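Local atomic coordinates of UDP-N-acetylglucosamine pyrophosphorylase (Entamoeba histolytica, PDB entry 3OC9), a protein that probably catalyses the formation of UDP-N-acetylglucosamine and diphosphate from UTP and N-acetylglucosamine 1-phosphate. Residues 132-144 with 300-312. Sequence-based numbering, arbitrary orientation.
Sequences MLPVVDFNGKILY and PSENNGIKKEIFF. Unlike the reference sequence in segment 300-312: Ile310 (reference Met).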
ATOM      1  N   MET A 132      -5.208 -18.541   8.996  1.00 27.28           N
ATOM      2  CA  MET A 132      -3.826 -19.057   9.051  1.00 27.84           C
ATOM      3  C   MET A 132      -3.809 -20.563   8.749  1.00 28.39           C
ATOM      4  O   MET A 132      -4.834 -21.233   8.927  1.00 29.41           O
ATOM      5  CB  MET A 132      -3.204 -18.794  10.430  1.00 28.57           C
ATOM      6  CG  MET A 132      -3.100 -17.294  10.809  1.00 29.59           C
ATOM      7  SD  MET A 132      -2.259 -17.034  12.391  1.00 36.92           S
ATOM      8  CE  MET A 132      -0.543 -16.976  11.874  1.00 31.55           C
ATOM      9  N   LEU A 133      -2.655 -21.080   8.305  1.00 28.77           N
ATOM     10  CA  LEU A 133      -2.434 -22.529   8.056  1.00 29.03           C
ATOM     11  C   LEU A 133      -1.072 -22.997   8.613  1.00 29.17           C
ATOM     12  O   LEU A 133      -0.117 -22.220   8.641  1.00 27.94           O
ATOM     13  CB  LEU A 133      -2.479 -22.821   6.540  1.00 29.41           C
ATOM     14  CG  LEU A 133      -3.789 -22.632   5.751  1.00 30.96           C
ATOM     15  CD1 LEU A 133      -3.524 -22.626   4.243  1.00 32.36           C
ATOM     16  CD2 LEU A 133      -4.819 -23.734   6.112  1.00 32.98           C
ATOM     17  N   PRO A 134      -0.962 -24.276   9.043  1.00 30.13           N
ATOM     18  CA  PRO A 134       0.364 -24.797   9.456  1.00 30.79           C
ATOM     19  C   PRO A 134       1.397 -24.885   8.312  1.00 30.97           C
ATOM     20  O   PRO A 134       1.050 -25.216   7.169  1.00 31.54           O
ATOM     21  CB  PRO A 134       0.054 -26.207   9.999  1.00 31.87           C
ATOM     22  CG  PRO A 134      -1.427 -26.264  10.177  1.00 32.32           C
ATOM     23  CD  PRO A 134      -2.027 -25.285   9.203  1.00 31.05           C
ATOM     24  N   VAL A 135       2.654 -24.563   8.620  1.00 30.82           N
ATOM     25  CA  VAL A 135       3.771 -24.674   7.672  1.00 30.91           C
ATOM     26  C   VAL A 135       4.206 -26.154   7.612  1.00 31.88           C
ATOM     27  O   VAL A 135       4.264 -26.804   8.650  1.00 32.38           O
ATOM     28  CB  VAL A 135       4.958 -23.750   8.124  1.00 30.70           C
ATOM     29  CG1 VAL A 135       6.126 -23.803   7.134  1.00 31.21           C
ATOM     30  CG2 VAL A 135       4.468 -22.282   8.346  1.00 30.67           C
ATOM     31  N   VAL A 136       4.499 -26.691   6.418  1.00 31.96           N
ATOM     32  CA  VAL A 136       4.808 -28.130   6.256  1.00 33.51           C
ATOM     33  C   VAL A 136       6.183 -28.420   5.611  1.00 35.50           C
ATOM     34  O   VAL A 136       6.777 -27.529   4.997  1.00 35.82           O
ATOM     35  CB  VAL A 136       3.687 -28.915   5.475  1.00 33.49           C
ATOM     36  CG1 VAL A 136       2.339 -28.805   6.178  1.00 32.89           C
ATOM     37  CG2 VAL A 136       3.574 -28.439   3.995  1.00 31.46           C
ATOM     38  N   ASP A 137       6.684 -29.652   5.781  1.00 37.93           N
ATOM     39  CA  ASP A 137       7.923 -30.118   5.117  1.00 40.60           C
ATOM     40  C   ASP A 137       7.618 -30.745   3.741  1.00 41.23           C
ATOM     41  O   ASP A 137       6.505 -30.603   3.248  1.00 40.99           O
ATOM     42  CB  ASP A 137       8.735 -31.077   6.026  1.00 41.75           C
ATOM     43  CG  ASP A 137       8.066 -32.433   6.238  1.00 43.81           C
ATOM     44  OD1 ASP A 137       7.212 -32.864   5.430  1.00 42.48           O
ATOM     45  OD2 ASP A 137       8.424 -33.112   7.238  1.00 46.68           O
ATOM     46  N   PHE A 138       8.564 -31.480   3.145  1.00 43.49           N
ATOM     47  CA  PHE A 138       8.368 -31.997   1.770  1.00 43.79           C
ATOM     48  C   PHE A 138       7.571 -33.314   1.592  1.00 44.24           C
ATOM     49  O   PHE A 138       7.245 -33.675   0.457  1.00 44.74           O
ATOM     50  CB  PHE A 138       9.681 -32.027   0.966  1.00 44.93           C
ATOM     51  CG  PHE A 138      10.397 -30.685   0.886  1.00 46.10           C
ATOM     52  CD1 PHE A 138       9.702 -29.486   0.986  1.00 47.03           C
ATOM     53  CD2 PHE A 138      11.775 -30.634   0.671  1.00 49.84           C
ATOM     54  CE1 PHE A 138      10.364 -28.254   0.898  1.00 46.50           C
ATOM     55  CE2 PHE A 138      12.447 -29.398   0.576  1.00 49.98           C
ATOM     56  CZ  PHE A 138      11.733 -28.214   0.691  1.00 48.92           C
ATOM     57  N   ASN A 139       7.233 -34.013   2.676  1.00 43.98           N
ATOM     58  CA  ASN A 139       6.207 -35.074   2.603  1.00 44.11           C
ATOM     59  C   ASN A 139       4.828 -34.574   3.022  1.00 42.84           C
ATOM     60  O   ASN A 139       3.871 -35.363   3.190  1.00 43.07           O
ATOM     61  CB  ASN A 139       6.598 -36.330   3.403  1.00 46.00           C
ATOM     62  CG  ASN A 139       7.383 -37.345   2.569  1.00 48.06           C
ATOM     63  OD1 ASN A 139       7.084 -37.588   1.390  1.00 49.11           O
ATOM     64  ND2 ASN A 139       8.385 -37.948   3.185  1.00 49.88           N
ATOM     65  N   GLY A 140       4.735 -33.253   3.177  1.00 41.52           N
ATOM     66  CA  GLY A 140       3.493 -32.597   3.532  1.00 39.81           C
ATOM     67  C   GLY A 140       3.177 -32.636   5.014  1.00 39.18           C
ATOM     68  O   GLY A 140       2.035 -32.405   5.400  1.00 39.24           O
ATOM     69  N   LYS A 141       4.187 -32.928   5.840  1.00 39.43           N
ATOM     70  CA  LYS A 141       3.992 -33.118   7.289  1.00 38.78           C
ATOM     71  C   LYS A 141       4.290 -31.839   8.081  1.00 37.48           C
ATOM     72  O   LYS A 141       5.280 -31.148   7.809  1.00 37.55           O
ATOM     73  CB  LYS A 141       4.863 -34.279   7.804  1.00 40.61           C
ATOM     74  N   ILE A 142       3.428 -31.537   9.053  1.00 36.58           N
ATOM     75  CA  ILE A 142       3.502 -30.296   9.848  1.00 35.76           C
ATOM     76  C   ILE A 142       4.856 -30.124  10.548  1.00 36.64           C
ATOM     77  O   ILE A 142       5.364 -31.087  11.145  1.00 37.38           O
ATOM     78  CB  ILE A 142       2.352 -30.232  10.889  1.00 36.06           C
ATOM     79  CG1 ILE A 142       0.993 -30.187  10.179  1.00 35.93           C
ATOM     80  CG2 ILE A 142       2.507 -29.027  11.827  1.00 35.25           C
ATOM     81  CD1 ILE A 142      -0.205 -30.518  11.069  1.00 38.31           C
ATOM     82  N   LEU A 143       5.430 -28.921  10.461  1.00 35.86           N
ATOM     83  CA  LEU A 143       6.632 -28.549  11.230  1.00 37.39           C
ATOM     84  C   LEU A 143       6.242 -27.910  12.579  1.00 38.11           C
ATOM     85  O   LEU A 143       5.439 -26.969  12.613  1.00 36.06           O
ATOM     86  CB  LEU A 143       7.508 -27.579  10.425  1.00 37.22           C
ATOM     87  CG  LEU A 143       8.209 -28.077   9.151  1.00 37.82           C
ATOM     88  CD1 LEU A 143       8.510 -26.908   8.190  1.00 37.95           C
ATOM     89  CD2 LEU A 143       9.476 -28.848   9.494  1.00 41.20           C
ATOM     90  N   TYR A 144       6.814 -28.408  13.684  1.00 40.33           N
ATOM     91  CA  TYR A 144       6.422 -27.972  15.044  1.00 42.02           C
ATOM     92  C   TYR A 144       7.406 -27.012  15.724  1.00 43.94           C
ATOM     93  O   TYR A 144       8.621 -27.124  15.540  1.00 44.17           O
ATOM     94  CB  TYR A 144       6.177 -29.189  15.965  1.00 42.76           C
ATOM     95  CG  TYR A 144       4.879 -29.912  15.683  1.00 42.76           C
ATOM     96  CD1 TYR A 144       3.690 -29.547  16.333  1.00 41.92           C
ATOM     97  CD2 TYR A 144       4.826 -30.942  14.746  1.00 43.94           C
ATOM     98  CE1 TYR A 144       2.478 -30.207  16.049  1.00 42.99           C
ATOM     99  CE2 TYR A 144       3.627 -31.605  14.466  1.00 45.05           C
ATOM    100  CZ  TYR A 144       2.460 -31.225  15.115  1.00 44.43           C
ATOM    101  OH  TYR A 144       1.286 -31.890  14.821  1.00 46.93           O
ATOM    102  N   PRO A 300      18.459 -23.636   9.500  1.00 64.36           N
ATOM    103  CA  PRO A 300      18.922 -23.920   8.124  1.00 64.13           C
ATOM    104  C   PRO A 300      19.388 -22.690   7.336  1.00 63.19           C
ATOM    105  O   PRO A 300      18.879 -21.584   7.548  1.00 62.28           O
ATOM    106  CB  PRO A 300      17.691 -24.552   7.458  1.00 63.55           C
ATOM    107  CG  PRO A 300      16.525 -24.010   8.219  1.00 62.99           C
ATOM    108  CD  PRO A 300      17.003 -23.841   9.644  1.00 63.71           C
ATOM    109  N   SER A 301      20.351 -22.898   6.437  1.00 63.13           N
ATOM    110  CA  SER A 301      20.896 -21.822   5.595  1.00 62.24           C
ATOM    111  C   SER A 301      20.105 -21.626   4.292  1.00 60.76           C
ATOM    112  O   SER A 301      20.316 -20.644   3.569  1.00 60.46           O
ATOM    113  CB  SER A 301      22.378 -22.069   5.292  1.00 63.33           C
ATOM    114  OG  SER A 301      22.572 -23.341   4.691  1.00 64.23           O
ATOM    115  N   GLU A 302      19.205 -22.566   4.004  1.00 59.51           N
ATOM    116  CA  GLU A 302      18.320 -22.493   2.839  1.00 57.49           C
ATOM    117  C   GLU A 302      16.871 -22.796   3.235  1.00 56.09           C
ATOM    118  O   GLU A 302      16.619 -23.444   4.257  1.00 56.30           O
ATOM    119  CB  GLU A 302      18.788 -23.467   1.755  1.00 58.18           C
ATOM    120  N   ASN A 303      15.927 -22.324   2.420  1.00 53.87           N
ATOM    121  CA  ASN A 303      14.493 -22.520   2.670  1.00 52.05           C
ATOM    122  C   ASN A 303      14.089 -24.000   2.792  1.00 51.32           C
ATOM    123  O   ASN A 303      14.523 -24.835   1.989  1.00 51.59           O
ATOM    124  CB  ASN A 303      13.659 -21.809   1.590  1.00 51.14           C
ATOM    125  CG  ASN A 303      13.698 -20.283   1.715  1.00 50.93           C
ATOM    126  OD1 ASN A 303      13.852 -19.734   2.812  1.00 51.79           O
ATOM    127  ND2 ASN A 303      13.534 -19.591   0.587  1.00 50.43           N
ATOM    128  N   ASN A 304      13.271 -24.313   3.805  1.00 49.57           N
ATOM    129  CA  ASN A 304      12.880 -25.697   4.108  1.00 48.16           C
ATOM    130  C   ASN A 304      11.375 -25.901   4.366  1.00 46.33           C
ATOM    131  O   ASN A 304      10.895 -27.035   4.407  1.00 46.53           O
ATOM    132  CB  ASN A 304      13.714 -26.263   5.283  1.00 49.13           C
ATOM    133  CG  ASN A 304      13.402 -25.590   6.615  1.00 48.70           C
ATOM    134  OD1 ASN A 304      13.300 -24.364   6.710  1.00 47.53           O
ATOM    135  ND2 ASN A 304      13.274 -26.398   7.664  1.00 51.55           N
ATOM    136  N   GLY A 305      10.643 -24.803   4.540  1.00 43.99           N
ATOM    137  CA  GLY A 305       9.204 -24.867   4.810  1.00 41.49           C
ATOM    138  C   GLY A 305       8.342 -24.388   3.649  1.00 39.13           C
ATOM    139  O   GLY A 305       8.734 -23.474   2.915  1.00 39.12           O
ATOM    140  N   ILE A 306       7.168 -25.004   3.497  1.00 37.04           N
ATOM    141  CA  ILE A 306       6.196 -24.665   2.435  1.00 34.39           C
ATOM    142  C   ILE A 306       4.950 -23.990   3.031  1.00 33.36           C
ATOM    143  O   ILE A 306       4.315 -24.560   3.926  1.00 33.09           O
ATOM    144  CB  ILE A 306       5.812 -25.941   1.607  1.00 34.55           C
ATOM    145  CG1 ILE A 306       6.990 -26.386   0.736  1.00 34.19           C
ATOM    146  CG2 ILE A 306       4.515 -25.721   0.764  1.00 33.36           C
ATOM    147  CD1 ILE A 306       6.769 -27.701  -0.000  1.00 33.74           C
ATOM    148  N   LYS A 307       4.626 -22.778   2.545  1.00 31.05           N
ATOM    149  CA  LYS A 307       3.382 -22.054   2.879  1.00 30.34           C
ATOM    150  C   LYS A 307       2.414 -22.052   1.677  1.00 29.60           C
ATOM    151  O   LYS A 307       2.758 -21.516   0.641  1.00 29.63           O
ATOM    152  CB  LYS A 307       3.675 -20.574   3.242  1.00 30.13           C
ATOM    153  CG  LYS A 307       4.541 -20.322   4.483  1.00 32.45           C
ATOM    154  CD  LYS A 307       4.890 -18.815   4.607  1.00 34.72           C
ATOM    155  CE  LYS A 307       5.809 -18.384   3.467  1.00 35.94           C
ATOM    156  NZ  LYS A 307       5.738 -16.912   3.247  1.00 37.14           N
ATOM    157  N   LYS A 308       1.225 -22.650   1.819  1.00 29.30           N
ATOM    158  CA  LYS A 308       0.163 -22.597   0.786  1.00 28.91           C
ATOM    159  C   LYS A 308      -0.566 -21.239   0.827  1.00 27.95           C
ATOM    160  O   LYS A 308      -1.235 -20.935   1.823  1.00 28.49           O
ATOM    161  CB  LYS A 308      -0.838 -23.757   1.018  1.00 29.51           C
ATOM    162  CG  LYS A 308      -2.014 -23.800   0.053  1.00 32.96           C
ATOM    163  CD  LYS A 308      -3.217 -24.591   0.616  1.00 38.01           C
ATOM    164  CE  LYS A 308      -2.919 -26.066   0.765  1.00 40.60           C
ATOM    165  NZ  LYS A 308      -4.135 -26.838   1.211  1.00 43.36           N
ATOM    166  N   GLU A 309      -0.449 -20.437  -0.247  1.00 26.66           N
ATOM    167  CA  GLU A 309      -0.982 -19.056  -0.272  1.00 25.43           C
ATOM    168  C   GLU A 309      -1.919 -18.738  -1.453  1.00 24.69           C
ATOM    169  O   GLU A 309      -1.850 -19.384  -2.513  1.00 24.28           O
ATOM    170  CB  GLU A 309       0.165 -18.016  -0.266  1.00 25.63           C
ATOM    171  CG  GLU A 309       1.049 -18.016   0.994  1.00 28.35           C
ATOM    172  CD  GLU A 309       2.141 -16.935   0.989  1.00 31.57           C
ATOM    173  OE1 GLU A 309       2.278 -16.200  -0.014  1.00 32.14           O
ATOM    174  OE2 GLU A 309       2.883 -16.832   1.998  1.00 32.03           O
ATOM    175  N   ILE A 310      -2.779 -17.730  -1.259  1.00 24.03           N
ATOM    176  CA  ILE A 310      -3.590 -17.156  -2.361  1.00 23.75           C
ATOM    177  C   ILE A 310      -3.209 -15.666  -2.507  1.00 23.11           C
ATOM    178  O   ILE A 310      -2.842 -15.008  -1.509  1.00 23.30           O
ATOM    179  CB  ILE A 310      -5.139 -17.356  -2.150  1.00 23.95           C
ATOM    180  CG1 ILE A 310      -5.559 -16.958  -0.725  1.00 24.30           C
ATOM    181  CG2 ILE A 310      -5.582 -18.840  -2.469  1.00 25.85           C
ATOM    182  CD1 ILE A 310      -7.086 -16.966  -0.434  1.00 22.70           C
ATOM    183  N   PHE A 311      -3.270 -15.138  -3.744  1.00 22.68           N
ATOM    184  CA  PHE A 311      -2.729 -13.790  -4.107  1.00 22.58           C
ATOM    185  C   PHE A 311      -3.869 -12.825  -4.533  1.00 21.79           C
ATOM    186  O   PHE A 311      -4.719 -13.196  -5.347  1.00 22.19           O
ATOM    187  CB  PHE A 311      -1.731 -13.906  -5.292  1.00 22.39           C
ATOM    188  CG  PHE A 311      -0.404 -14.599  -4.971  1.00 23.80           C
ATOM    189  CD1 PHE A 311      -0.008 -14.882  -3.656  1.00 25.00           C
ATOM    190  CD2 PHE A 311       0.474 -14.907  -6.011  1.00 24.91           C
ATOM    191  CE1 PHE A 311       1.231 -15.500  -3.387  1.00 26.76           C
ATOM    192  CE2 PHE A 311       1.716 -15.512  -5.751  1.00 26.56           C
ATOM    193  CZ  PHE A 311       2.086 -15.803  -4.435  1.00 27.19           C
ATOM    194  N   PHE A 312      -3.911 -11.605  -3.990  1.00 21.43           N
ATOM    195  CA  PHE A 312      -5.065 -10.732  -4.230  1.00 20.88           C
ATOM    196  C   PHE A 312      -5.227 -10.370  -5.712  1.00 20.33           C
ATOM    197  O   PHE A 312      -6.352 -10.253  -6.192  1.00 19.85           O
ATOM    198  CB  PHE A 312      -5.077  -9.465  -3.322  1.00 20.65           C
ATOM    199  CG  PHE A 312      -4.131  -8.379  -3.765  1.00 21.00           C
ATOM    200  CD1 PHE A 312      -4.430  -7.570  -4.872  1.00 20.25           C
ATOM    201  CD2 PHE A 312      -2.941  -8.161  -3.072  1.00 23.00           C
ATOM    202  CE1 PHE A 312      -3.527  -6.570  -5.313  1.00 22.54           C
ATOM    203  CE2 PHE A 312      -2.038  -7.165  -3.490  1.00 24.83           C
ATOM    204  CZ  PHE A 312      -2.334  -6.369  -4.610  1.00 22.75           C
TER
HETATM  205  O   HOH W   1       1.058 -24.405   4.244  1.00 26.46           O
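Val136 and Ile306 face each other as an antiparallel, hydrogen-bonded pair, a single beta bridge. Val136 N donates to Ile306 O at 3.3 Å, and Ile306 N returns a bond to Val136 O at 3.0 Å. Towards Leu133 the backbones spread apart, and a water bridges the segments there: it accepts from Lys308 N at 3.0 Å and lies within hydrogen-bonding distance of Pro134 O and Ile306 O.

Ile306 has the largest share of the contact. With CG1 beside its backbone N and chi2 extended (174°), its CD1 is carried to the Phe138 ring and meets Phe138 CD1 at 3.6 Å. The two side chains cross at about a right angle. Val136 CG2 packs on Ile306 CB at 4.1 Å. Gly305 CA lies against Val135 CG1 and Leu143 CD1, each 4.0 Å away. At the other end Leu133 CD1 rests on Lys308 O and the aliphatic part of that lysine.

Asp137 shapes the type I turn from Asp137 to Gly140, which carries Phe138. Its OD1 takes Asn139 N, an Asx turn, and Lys141 N from opposite faces of the carboxylate.

The loop after strand 125-134 thus joins the two-stranded sheet of 282-286 and 305-309 at the protein surface. No side-chain hydrogen bond or salt bridge crosses; the contact rests on the backbone bridge, water and apolar packing.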